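Local atomic coordinates of conserved hypothetical protein NMB0706 (Neisseria meningitidis, PDB entry 1RV9), a protein that is of unknown function but belongs to the multi-copper polyphenol oxidoreductase (laccase) family and may be an enzyme. Residues Ala20-Pro25 with Gly221-Thr226; Gln80-Val85 with Ala133-Trp138; Ala182-Thr185 with Glu189-Thr192; Thr235-Arg240 with Gly246-Leu251. One frame throughout, in Å; residues are numbered along the deposited sequence.

Contact 1: residues Ala20-Pro25 with Gly221-Thr226; sequences ADWPAP and GVYGGT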
loop_
_atom_site.group_PDB
_atom_site.type_symbol
_atom_site.label_atom_id
_atom_site.label_comp_id
_atom_site.label_asym_id
_atom_site.label_seq_id
_atom_site.Cartn_x
_atom_site.Cartn_y
_atom_site.Cartn_z
ATOM N N ALA A 20 11.380 1.770 3.851
ATOM C CA ALA A 20 11.579 1.219 2.523
ATOM C C ALA A 20 13.047 1.129 2.141
ATOM O O ALA A 20 13.816 2.065 2.358
ATOM C CB ALA A 20 10.835 2.060 1.497
ATOM N N ASP A 21 13.428 -0.015 1.583
ATOM C CA ASP A 21 14.792 -0.210 1.126
ATOM C C ASP A 21 14.798 0.117 -0.359
ATOM O O ASP A 21 14.464 -0.721 -1.199
ATOM C CB ASP A 21 15.251 -1.653 1.352
ATOM C CG ASP A 21 16.599 -1.942 0.709
ATOM O OD1 ASP A 21 17.402 -0.996 0.552
ATOM O OD2 ASP A 21 16.860 -3.117 0.372
ATOM N N TRP A 22 15.145 1.359 -0.669
ATOM C CA TRP A 22 15.207 1.820 -2.043
ATOM C C TRP A 22 16.133 3.028 -2.123
ATOM O O TRP A 22 16.427 3.660 -1.110
ATOM C CB TRP A 22 13.799 2.151 -2.562
ATOM C CG TRP A 22 13.029 3.230 -1.828
ATOM C CD1 TRP A 22 13.308 3.777 -0.601
ATOM C CD2 TRP A 22 11.819 3.851 -2.275
ATOM N NE1 TRP A 22 12.343 4.701 -0.264
ATOM C CE2 TRP A 22 11.419 4.767 -1.275
ATOM C CE3 TRP A 22 11.035 3.725 -3.432
ATOM C CZ2 TRP A 22 10.263 5.547 -1.391
ATOM C CZ3 TRP A 22 9.888 4.500 -3.551
ATOM C CH2 TRP A 22 9.514 5.403 -2.535
ATOM N N PRO A 23 16.624 3.347 -3.329
ATOM C CA PRO A 23 17.529 4.487 -3.511
ATOM C C PRO A 23 16.863 5.859 -3.508
ATOM O O PRO A 23 17.294 6.764 -4.223
ATOM C CB PRO A 23 18.206 4.173 -4.843
ATOM C CG PRO A 23 17.128 3.470 -5.600
ATOM C CD PRO A 23 16.542 2.539 -4.559
ATOM N N ALA A 24 15.824 6.022 -2.697
ATOM C CA ALA A 24 15.130 7.303 -2.636
ATOM C C ALA A 24 16.041 8.378 -2.052
ATOM O O ALA A 24 16.895 8.091 -1.209
ATOM C CB ALA A 24 13.865 7.176 -1.796
ATOM N N PRO A 25 15.876 9.635 -2.502
ATOM C CA PRO A 25 16.699 10.743 -2.004
ATOM C C PRO A 25 16.513 10.958 -0.502
ATOM O O PRO A 25 15.519 10.525 0.074
ATOM C CB PRO A 25 16.233 11.927 -2.851
ATOM C CG PRO A 25 14.813 11.578 -3.178
ATOM C CD PRO A 25 14.903 10.111 -3.500
ATOM N N GLY A 221 12.161 2.614 -11.784
ATOM C CA GLY A 221 12.633 1.543 -10.927
ATOM C C GLY A 221 11.586 1.077 -9.940
ATOM O O GLY A 221 10.790 1.878 -9.456
ATOM N N VAL A 222 11.584 -0.222 -9.654
ATOM C CA VAL A 222 10.641 -0.815 -8.711
ATOM C C VAL A 222 11.425 -1.613 -7.675
ATOM O O VAL A 222 12.260 -2.455 -8.020
ATOM C CB VAL A 222 9.637 -1.736 -9.429
ATOM C CG1 VAL A 222 8.601 -2.248 -8.440
ATOM C CG2 VAL A 222 8.960 -0.979 -10.559
ATOM N N TYR A 223 11.138 -1.349 -6.404
ATOM C CA TYR A 223 11.832 -1.989 -5.294
ATOM C C TYR A 223 10.871 -2.637 -4.304
ATOM O O TYR A 223 9.663 -2.415 -4.365
ATOM C CB TYR A 223 12.684 -0.935 -4.582
ATOM C CG TYR A 223 13.615 -0.207 -5.525
ATOM C CD1 TYR A 223 14.870 -0.726 -5.831
ATOM C CD2 TYR A 223 13.212 0.965 -6.164
ATOM C CE1 TYR A 223 15.703 -0.097 -6.755
ATOM C CE2 TYR A 223 14.034 1.602 -7.092
ATOM C CZ TYR A 223 15.277 1.062 -7.382
ATOM O OH TYR A 223 16.094 1.678 -8.303
ATOM N N GLY A 224 11.418 -3.443 -3.398
ATOM C CA GLY A 224 10.604 -4.112 -2.397
ATOM C C GLY A 224 10.005 -5.410 -2.906
ATOM O O GLY A 224 10.560 -6.046 -3.803
ATOM N N GLY A 225 8.871 -5.804 -2.329
ATOM C CA GLY A 225 8.205 -7.027 -2.745
ATOM C C GLY A 225 8.868 -8.303 -2.256
ATOM O O GLY A 225 8.994 -9.269 -3.012
ATOM N N THR A 226 9.273 -8.319 -0.989
ATOM C CA THR A 226 9.942 -9.484 -0.417
ATOM C C THR A 226 9.185 -10.156 0.727
ATOM O O THR A 226 9.524 -11.270 1.127
ATOM C CB THR A 226 11.330 -9.106 0.118
ATOM O OG1 THR A 226 11.186 -8.141 1.169
ATOM C CG2 THR A 226 12.187 -8.516 -0.990
#

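Contact 2: residues Gln80-Val85 with Ala133-Trp138; sequences QIHSTV and AAHAGW. With SO4 (sulfate ion), chain B.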
loop_
_atom_site.group_PDB
_atom_site.type_symbol
_atom_site.label_atom_id
_atom_site.label_comp_id
_atom_site.label_asym_id
_atom_site.label_seq_id
_atom_site.Cartn_x
_atom_site.Cartn_y
_atom_site.Cartn_z
ATOM N N GLN A 80 -10.618 4.155 2.319
ATOM C CA GLN A 80 -10.347 3.323 1.157
ATOM C C GLN A 80 -11.562 2.508 0.753
ATOM O O GLN A 80 -12.182 1.847 1.584
ATOM C CB GLN A 80 -9.147 2.417 1.459
ATOM C CG GLN A 80 -7.903 3.230 1.803
ATOM C CD GLN A 80 -6.747 2.414 2.361
ATOM O OE1 GLN A 80 -5.720 2.976 2.745
ATOM N NE2 GLN A 80 -6.904 1.095 2.416
ATOM N N ILE A 81 -11.894 2.559 -0.532
ATOM C CA ILE A 81 -13.045 1.834 -1.049
ATOM C C ILE A 81 -12.694 0.997 -2.277
ATOM O O ILE A 81 -13.565 0.667 -3.084
ATOM C CB ILE A 81 -14.190 2.806 -1.407
ATOM C CG1 ILE A 81 -13.685 3.882 -2.373
ATOM C CG2 ILE A 81 -14.743 3.439 -0.143
ATOM C CD1 ILE A 81 -14.782 4.771 -2.928
ATOM N N HIS A 82 -11.415 0.653 -2.403
ATOM C CA HIS A 82 -10.928 -0.154 -3.517
ATOM C C HIS A 82 -11.225 0.462 -4.878
ATOM O O HIS A 82 -11.509 -0.237 -5.856
ATOM C CB HIS A 82 -11.505 -1.566 -3.408
ATOM C CG HIS A 82 -10.961 -2.336 -2.246
ATOM N ND1 HIS A 82 -9.833 -3.122 -2.337
ATOM C CD2 HIS A 82 -11.354 -2.394 -0.949
ATOM C CE1 HIS A 82 -9.554 -3.631 -1.150
ATOM N NE2 HIS A 82 -10.462 -3.204 -0.291
ATOM N N SER A 83 -11.140 1.787 -4.918
ATOM C CA SER A 83 -11.364 2.571 -6.122
ATOM C C SER A 83 -10.011 2.852 -6.758
ATOM O O SER A 83 -8.978 2.341 -6.316
ATOM C CB SER A 83 -12.008 3.914 -5.767
ATOM O OG SER A 83 -11.057 4.771 -5.143
ATOM N N THR A 84 -10.023 3.677 -7.794
ATOM C CA THR A 84 -8.797 4.072 -8.478
ATOM C C THR A 84 -8.661 5.584 -8.312
ATOM O O THR A 84 -7.923 6.240 -9.047
ATOM C CB THR A 84 -8.855 3.736 -9.982
ATOM O OG1 THR A 84 -9.947 4.440 -10.588
ATOM C CG2 THR A 84 -9.037 2.237 -10.187
ATOM N N VAL A 85 -9.370 6.125 -7.325
ATOM C CA VAL A 85 -9.368 7.561 -7.062
ATOM C C VAL A 85 -8.152 8.046 -6.283
ATOM O O VAL A 85 -7.808 7.500 -5.232
ATOM C CB VAL A 85 -10.653 7.979 -6.306
ATOM C CG1 VAL A 85 -10.657 9.482 -6.039
ATOM C CG2 VAL A 85 -11.871 7.591 -7.127
ATOM N N ALA A 133 1.256 7.492 -2.226
ATOM C CA ALA A 133 0.980 6.181 -1.658
ATOM C C ALA A 133 -0.309 5.694 -2.304
ATOM O O ALA A 133 -1.279 6.447 -2.395
ATOM C CB ALA A 133 0.804 6.282 -0.146
ATOM N N ALA A 134 -0.315 4.445 -2.764
ATOM C CA ALA A 134 -1.492 3.876 -3.400
ATOM C C ALA A 134 -1.879 2.535 -2.787
ATOM O O ALA A 134 -1.021 1.709 -2.464
ATOM C CB ALA A 134 -1.248 3.706 -4.901
ATOM N N HIS A 135 -3.185 2.343 -2.624
ATOM C CA HIS A 135 -3.755 1.116 -2.076
ATOM C C HIS A 135 -4.111 0.244 -3.273
ATOM O O HIS A 135 -5.061 0.535 -4.007
ATOM C CB HIS A 135 -5.013 1.452 -1.273
ATOM C CG HIS A 135 -5.794 0.254 -0.831
ATOM N ND1 HIS A 135 -7.162 0.169 -0.977
ATOM C CD2 HIS A 135 -5.409 -0.892 -0.221
ATOM C CE1 HIS A 135 -7.588 -0.977 -0.475
ATOM N NE2 HIS A 135 -6.544 -1.640 -0.009
ATOM N N ALA A 136 -3.346 -0.825 -3.461
ATOM C CA ALA A 136 -3.558 -1.711 -4.592
ATOM C C ALA A 136 -4.070 -3.104 -4.271
ATOM O O ALA A 136 -3.299 -4.067 -4.245
ATOM C CB ALA A 136 -2.266 -1.807 -5.417
ATOM N N GLY A 137 -5.369 -3.202 -3.999
ATOM C CA GLY A 137 -5.978 -4.499 -3.781
ATOM C C GLY A 137 -6.100 -4.996 -5.211
ATOM O O GLY A 137 -5.740 -4.256 -6.131
ATOM N N TRP A 138 -6.599 -6.203 -5.445
ATOM C CA TRP A 138 -6.680 -6.657 -6.828
ATOM C C TRP A 138 -7.625 -5.803 -7.668
ATOM O O TRP A 138 -7.375 -5.587 -8.847
ATOM C CB TRP A 138 -7.075 -8.140 -6.919
ATOM C CG TRP A 138 -8.514 -8.457 -6.641
ATOM C CD1 TRP A 138 -9.066 -8.802 -5.439
ATOM C CD2 TRP A 138 -9.577 -8.501 -7.598
ATOM N NE1 TRP A 138 -10.406 -9.063 -5.591
ATOM C CE2 TRP A 138 -10.748 -8.883 -6.904
ATOM C CE3 TRP A 138 -9.657 -8.249 -8.974
ATOM C CZ2 TRP A 138 -11.985 -9.028 -7.544
ATOM C CZ3 TRP A 138 -10.884 -8.393 -9.610
ATOM C CH2 TRP A 138 -12.033 -8.777 -8.893
HETATM S S SO4 B . -10.743 -3.764 3.470
HETATM O O1 SO4 B . -12.221 -3.784 3.474
HETATM O O2 SO4 B . -10.256 -3.143 4.717
HETATM O O3 SO4 B . -10.235 -5.143 3.378
HETATM O O4 SO4 B . -10.264 -2.979 2.319
HETATM O O HOH W 1 -8.039 -2.270 -4.451
HETATM O O HOH W 2 -7.773 0.483 -4.669
#

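Contact 3: residues Ala182-Thr185 with Glu189-Thr192; sequences AFCT and EAAT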
loop_
_atom_site.group_PDB
_atom_site.type_symbol
_atom_site.label_atom_id
_atom_site.label_comp_id
_atom_site.label_asym_id
_atom_site.label_seq_id
_atom_site.Cartn_x
_atom_site.Cartn_y
_atom_site.Cartn_z
ATOM N N ALA A 182 -9.839 -10.171 -14.968
ATOM C CA ALA A 182 -9.760 -8.736 -14.712
ATOM C C ALA A 182 -8.403 -8.178 -15.118
ATOM O O ALA A 182 -8.283 -7.009 -15.478
ATOM C CB ALA A 182 -10.023 -8.449 -13.238
ATOM N N PHE A 183 -7.382 -9.022 -15.055
ATOM C CA PHE A 183 -6.027 -8.623 -15.416
ATOM C C PHE A 183 -5.607 -9.087 -16.807
ATOM O O PHE A 183 -5.195 -8.285 -17.643
ATOM C CB PHE A 183 -5.024 -9.198 -14.411
ATOM C CG PHE A 183 -5.018 -8.504 -13.080
ATOM C CD1 PHE A 183 -4.314 -7.317 -12.905
ATOM C CD2 PHE A 183 -5.689 -9.052 -11.994
ATOM C CE1 PHE A 183 -4.274 -6.690 -11.663
ATOM C CE2 PHE A 183 -5.657 -8.432 -10.747
ATOM C CZ PHE A 183 -4.946 -7.249 -10.582
ATOM N N CYS A 184 -5.725 -10.391 -17.042
ATOM C CA CYS A 184 -5.284 -10.999 -18.292
ATOM C C CYS A 184 -6.072 -10.779 -19.575
ATOM O O CYS A 184 -5.518 -10.938 -20.663
ATOM C CB CYS A 184 -5.085 -12.494 -18.068
ATOM S SG CYS A 184 -3.983 -12.829 -16.691
ATOM N N THR A 185 -7.350 -10.435 -19.479
ATOM C CA THR A 185 -8.108 -10.202 -20.701
ATOM C C THR A 185 -7.606 -8.894 -21.320
ATOM O O THR A 185 -7.240 -8.857 -22.497
ATOM C CB THR A 185 -9.628 -10.143 -20.428
ATOM O OG1 THR A 185 -10.084 -11.441 -20.026
ATOM C CG2 THR A 185 -10.385 -9.725 -21.679
ATOM N N GLU A 189 -0.109 -10.247 -20.987
ATOM C CA GLU A 189 1.178 -10.543 -20.367
ATOM C C GLU A 189 1.040 -10.789 -18.866
ATOM O O GLU A 189 1.932 -11.362 -18.238
ATOM C CB GLU A 189 2.162 -9.394 -20.602
ATOM C CG GLU A 189 1.675 -8.048 -20.091
ATOM C CD GLU A 189 1.060 -7.186 -21.181
ATOM O OE1 GLU A 189 0.197 -7.685 -21.935
ATOM O OE2 GLU A 189 1.441 -5.999 -21.276
ATOM N N ALA A 190 -0.080 -10.357 -18.297
ATOM C CA ALA A 190 -0.323 -10.524 -16.868
ATOM C C ALA A 190 -0.470 -11.995 -16.480
ATOM O O ALA A 190 -0.395 -12.348 -15.303
ATOM C CB ALA A 190 -1.570 -9.751 -16.458
ATOM N N ALA A 191 -0.680 -12.854 -17.471
ATOM C CA ALA A 191 -0.830 -14.281 -17.205
ATOM C C ALA A 191 0.431 -14.848 -16.561
ATOM O O ALA A 191 0.383 -15.863 -15.865
ATOM C CB ALA A 191 -1.141 -15.028 -18.499
ATOM N N THR A 192 1.562 -14.190 -16.790
ATOM C CA THR A 192 2.823 -14.644 -16.221
ATOM C C THR A 192 2.834 -14.491 -14.703
ATOM O O THR A 192 3.666 -15.087 -14.020
ATOM C CB THR A 192 4.018 -13.857 -16.801
ATOM O OG1 THR A 192 3.845 -12.459 -16.535
ATOM C CG2 THR A 192 4.121 -14.077 -18.305
#

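Contact 4: residues Thr235-Arg240 with Gly246-Leu251; sequences TFFSYR and GRMASL. With SO4 (sulfate ion), chain B.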
loop_
_atom_site.group_PDB
_atom_site.type_symbol
_atom_site.label_atom_id
_atom_site.label_comp_id
_atom_site.label_asym_id
_atom_site.label_seq_id
_atom_site.Cartn_x
_atom_site.Cartn_y
_atom_site.Cartn_z
ATOM N N THR A 235 4.736 -10.247 12.463
ATOM C CA THR A 235 5.066 -8.915 11.970
ATOM C C THR A 235 3.909 -8.168 11.321
ATOM O O THR A 235 3.755 -6.964 11.522
ATOM C CB THR A 235 6.210 -8.982 10.939
ATOM O OG1 THR A 235 7.331 -9.666 11.511
ATOM C CG2 THR A 235 6.638 -7.581 10.527
ATOM N N PHE A 236 3.091 -8.878 10.551
ATOM C CA PHE A 236 1.988 -8.225 9.853
ATOM C C PHE A 236 0.607 -8.807 10.094
ATOM O O PHE A 236 0.457 -9.995 10.393
ATOM C CB PHE A 236 2.241 -8.253 8.343
ATOM C CG PHE A 236 3.530 -7.611 7.927
ATOM C CD1 PHE A 236 3.710 -6.239 8.046
ATOM C CD2 PHE A 236 4.571 -8.383 7.421
ATOM C CE1 PHE A 236 4.914 -5.642 7.665
ATOM C CE2 PHE A 236 5.773 -7.795 7.039
ATOM C CZ PHE A 236 5.944 -6.422 7.162
ATOM N N PHE A 237 -0.399 -7.947 9.954
ATOM C CA PHE A 237 -1.796 -8.348 10.067
ATOM C C PHE A 237 -2.118 -8.997 8.721
ATOM O O PHE A 237 -1.523 -8.643 7.695
ATOM C CB PHE A 237 -2.712 -7.131 10.228
ATOM C CG PHE A 237 -2.571 -6.414 11.540
ATOM C CD1 PHE A 237 -2.920 -7.039 12.733
ATOM C CD2 PHE A 237 -2.152 -5.088 11.577
ATOM C CE1 PHE A 237 -2.860 -6.352 13.945
ATOM C CE2 PHE A 237 -2.087 -4.391 12.781
ATOM C CZ PHE A 237 -2.444 -5.025 13.968
ATOM N N SER A 238 -3.064 -9.931 8.718
ATOM C CA SER A 238 -3.465 -10.606 7.489
ATOM C C SER A 238 -4.922 -11.035 7.535
ATOM O O SER A 238 -5.332 -11.788 8.421
ATOM C CB SER A 238 -2.598 -11.840 7.239
ATOM O OG SER A 238 -3.083 -12.570 6.122
ATOM N N TYR A 239 -5.704 -10.552 6.577
ATOM C CA TYR A 239 -7.108 -10.914 6.510
ATOM C C TYR A 239 -7.243 -12.384 6.126
ATOM O O TYR A 239 -8.071 -13.110 6.678
ATOM C CB TYR A 239 -7.838 -10.039 5.485
ATOM C CG TYR A 239 -9.275 -10.451 5.266
ATOM C CD1 TYR A 239 -9.603 -11.435 4.332
ATOM C CD2 TYR A 239 -10.297 -9.906 6.036
ATOM C CE1 TYR A 239 -10.916 -11.869 4.176
ATOM C CE2 TYR A 239 -11.613 -10.335 5.888
ATOM C CZ TYR A 239 -11.912 -11.315 4.958
ATOM O OH TYR A 239 -13.208 -11.756 4.823
ATOM N N ARG A 240 -6.428 -12.821 5.172
ATOM C CA ARG A 240 -6.465 -14.207 4.725
ATOM C C ARG A 240 -6.204 -15.148 5.889
ATOM O O ARG A 240 -6.835 -16.200 6.014
ATOM C CB ARG A 240 -5.408 -14.455 3.644
ATOM C CG ARG A 240 -5.323 -15.916 3.208
ATOM C CD ARG A 240 -6.615 -16.357 2.529
ATOM N NE ARG A 240 -6.674 -17.800 2.301
ATOM C CZ ARG A 240 -7.031 -18.694 3.219
ATOM N NH1 ARG A 240 -7.363 -18.306 4.445
ATOM N NH2 ARG A 240 -7.066 -19.984 2.909
ATOM N N GLY A 246 -6.359 -6.265 12.398
ATOM C CA GLY A 246 -5.940 -4.885 12.240
ATOM C C GLY A 246 -5.389 -4.546 10.870
ATOM O O GLY A 246 -5.396 -5.368 9.953
ATOM N N ARG A 247 -4.923 -3.312 10.737
ATOM C CA ARG A 247 -4.336 -2.835 9.493
ATOM C C ARG A 247 -3.039 -2.099 9.797
ATOM O O ARG A 247 -2.987 -1.281 10.714
ATOM C CB ARG A 247 -5.288 -1.867 8.783
ATOM C CG ARG A 247 -6.586 -2.493 8.293
ATOM C CD ARG A 247 -6.351 -3.418 7.112
ATOM N NE ARG A 247 -7.604 -3.963 6.591
ATOM C CZ ARG A 247 -8.283 -4.961 7.148
ATOM N NH1 ARG A 247 -7.840 -5.549 8.255
ATOM N NH2 ARG A 247 -9.418 -5.368 6.599
ATOM N N MET A 248 -1.982 -2.411 9.055
ATOM C CA MET A 248 -0.741 -1.678 9.241
ATOM C C MET A 248 -0.784 -0.635 8.133
ATOM O O MET A 248 -1.753 -0.581 7.372
ATOM C CB MET A 248 0.493 -2.582 9.111
ATOM C CG MET A 248 0.550 -3.458 7.884
ATOM S SD MET A 248 -0.116 -5.101 8.191
ATOM C CE MET A 248 -0.062 -5.750 6.532
ATOM N N ALA A 249 0.233 0.205 8.032
ATOM C CA ALA A 249 0.198 1.220 6.990
ATOM C C ALA A 249 1.557 1.473 6.387
ATOM O O ALA A 249 2.584 1.186 6.994
ATOM C CB ALA A 249 -0.355 2.512 7.547
ATOM N N SER A 250 1.542 1.994 5.168
ATOM C CA SER A 250 2.767 2.350 4.474
ATOM C C SER A 250 2.636 3.843 4.248
ATOM O O SER A 250 1.687 4.306 3.597
ATOM C CB SER A 250 2.879 1.590 3.154
ATOM O OG SER A 250 3.022 0.204 3.413
ATOM N N LEU A 251 3.576 4.588 4.820
ATOM C CA LEU A 251 3.571 6.043 4.747
ATOM C C LEU A 251 4.802 6.589 4.055
ATOM O O LEU A 251 5.875 5.988 4.096
ATOM C CB LEU A 251 3.502 6.645 6.157
ATOM C CG LEU A 251 2.342 6.256 7.074
ATOM C CD1 LEU A 251 2.577 4.867 7.648
ATOM C CD2 LEU A 251 2.242 7.278 8.202
HETATM S S SO4 B . -10.743 -3.764 3.470
HETATM O O1 SO4 B . -12.221 -3.784 3.474
HETATM O O2 SO4 B . -10.256 -3.143 4.717
HETATM O O3 SO4 B . -10.235 -5.143 3.378
HETATM O O4 SO4 B . -10.264 -2.979 2.319
#

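Contact 1: residues Ala20-Pro25 with Gly221-Thr226
Tyr-223 sets its CG opposite its carbonyl carbon and beside its backbone N (chi1 -54°), which sends the phenol ring toward Trp-22 and Pro-23. Trp-22 instead tucks CG between its N and carbonyl carbon (chi1 60°). The indole is thereby led away from the tyrosine, and CB does the touching: Trp-22 CB lies 3.8 Å from Tyr-223 CG. Pro-23 meets the ring more squarely. Its CD sits over one face of Tyr-223, 3.5 Å from the ring centroid and 16° off the normal, a CH-pi contact. The pyrrolidine continues along the phenol, so that Pro-23 CG comes within 3.4 Å of Tyr-223 OH. No hydrogen bond joins the two segments. Strand 221-224 is an outermost strand of the six-stranded sheet, while the loop 20-25 links strands 17-18 and 28-33 of the five-stranded sheet. The contact thus joins the two sheets of this alpha-beta-beta-alpha fold near the protein surface. The indole lies between two alanines: Ala-24 CB stands 3.3 Å above one face of the Trp-22 ring and Ala-20 CB 3.5 Å above the opposite one, both toward the rim. Trp-22 touches Met-161 and Cys-124 of the larger sheet and Val-28 and Thr-30 of the smaller. The hydroxyl of Tyr-223 has a weak hydrogen bond with Arg-126.

Contact 2: residues Gln80-Val85 with Ala133-Trp138
His-82 and His-135 meet in a pocket that holds a sulfate ion, probably from the crystallisation liquor. His-135, Cys-118 and Asp-100 are placed in a way consistent with a Cys-His-Asp triad, though a catalytic role is not established. The two imidazoles form an edge-to-face pair, with planes at 62° and centroids 4.7 Å apart. His-135 presents its edge to a face of His-82, and His-135 CE1 is 3.4 Å from His-82 CE1. Gln-80 covers a face of the other ring: its NE2 lies 3.4 Å above the His-135 plane, over the centre. The amide and ring planes are 26° apart. Gln-80 OE1 bonds to Met-114 N, which helps to hold the amide there. His-135 CG is anti to the backbone N (chi1 172°), carrying the ring out to both partners. Asp-100 is hydrogen-bonded to His-135 ND1 and also to His-82 N, Ile-81 N and Ser-83 OG, so it positions the loop as well as the ring. His-82 NE2 donates to sulfate O4 at 2.6 Å. One water lies 2.8 Å from both Ser-83 O and His-135 O and donates to each. His-135 stands near the end of strand 131-136, Gly-137 is the N-cap of helix 138-143, and the loop 80-85 lies across this junction on its way to strand 86-88.

Contact 3: residues Ala182-Thr185 with Glu189-Thr192
Glu-189 O is gripped by two donors, both from Thr-192. The hydroxyl OG1 of Thr-192 gives the shorter bond, 2.8 Å to Glu-189 O. It approaches almost end-on to the carbonyl, with a C=O...donor angle of 173°. The backbone N of Thr-192 adds a second bond of 3.2 Å to Glu-189 O. This is the three-residue spacing of a 3-10 turn, and the threonine side chain reinforces it. The turn presents Ala-190 and Ala-191 to the C-terminal part of helix 177-184. Cys-184 is the main partner. Its SG is anti to the carbonyl carbon (chi1 -54°), which places the sulfur against the backbone between the two alanines. Cys-184 SG lies 3.4 Å from Ala-191 N and 3.6 Å from Ala-190 C; this is packing. The same Cys-184 SG touches the methyl carbon of Ala-190 at 3.9 Å and that of Ala-191 at 4.0 Å. Phe-183 joins through the base of its side chain, with its CB 4.1 Å from Ala-190 CB. Its ring then leads away from the turn. The small alanines let the backbones come close: the CA atoms of Cys-184 and Ala-190 are 5.2 Å apart. The chain thus folds back on itself within a few residues, and the contact is mostly buried. Phe-183 continues into Leu-141 and Ala-142 of helix 138-143. Both Phe-183 and Ala-190 touch Leu-209 of helix 206-217, Thr-192 touches Leu-212 of the same helix, and strand 194-198 follows.

Contact 4: residues Thr235-Arg240 with Gly246-Leu251
Phe-237 lays one face of its ring over Gly-246. Gly-246 CA stands 3.6 Å from the ring centroid and only 4° off the normal, a well-centred CH-pi contact. Phe-237 CB also comes within 3.2 Å of Gly-246 O. Met-248 touches both phenylalanines. Its chain bends at chi2 (-94°), which swings the sulfur to the backbone, and Phe-237 N makes a weak hydrogen bond of 3.4 Å to Met-248 SD. The sulfur also makes two Met-aromatic contacts. Met-248 SD lies 5.3 Å from the ring centroid of Phe-236, at its edge, and 5.2 Å from that of Phe-237, obliquely. Met-248 CE packs 3.9 Å from Phe-236 CB. Further out, Phe-236 pairs edge-to-face with His-227, and Thr-235 CG2 covers the centre of one face of the Phe-236 ring. Ser-238 is an N-cap: its OG bonds to Arg-241 N and to Asp-117, fixing the start of helix 239-242. On the other segment, Asn-48 holds Arg-247 N. Arg-247 NH1 donates to Gly-246 O at 3.0 Å. Gly-246 O lies in the guanidinium plane, but the donor NH1 stands 62° out of the carbonyl plane. Arg-247 NH2 donates to sulfate O2 at 3.0 Å, while the bonds from NE to O2 and from NH2 to O3 are weak. Phe-237 O is buried and has no polar partner. The bond to Gly-246 O probably helps to fix the guanidinium, whose positive charge would favour an anion such as this sulfate, close to the possible triad.

In the fold
Contacts 2 and 4 reach the same sulfate, which His-52 also binds, and their centres are about 15 Å apart. Together they outline a possible active site between strand 131-136 of the six-stranded sheet and strand 248-254 of the five-stranded one. Contact 3 touches contact 2 through Trp-138, which packs on Ala-182 and Phe-183. It lies about 19 Å from contact 2 between centres, by helices 138-143 and 177-184. Contact 1, about 20 Å from contact 2 between centres, shares the six-stranded sheet with it and ties the two sheets together elsewhere. Along the chain, 20-25 comes first and contacts 2 and 3 follow in turn. Strand 221-224 then completes contact 1, and contact 4 comes last.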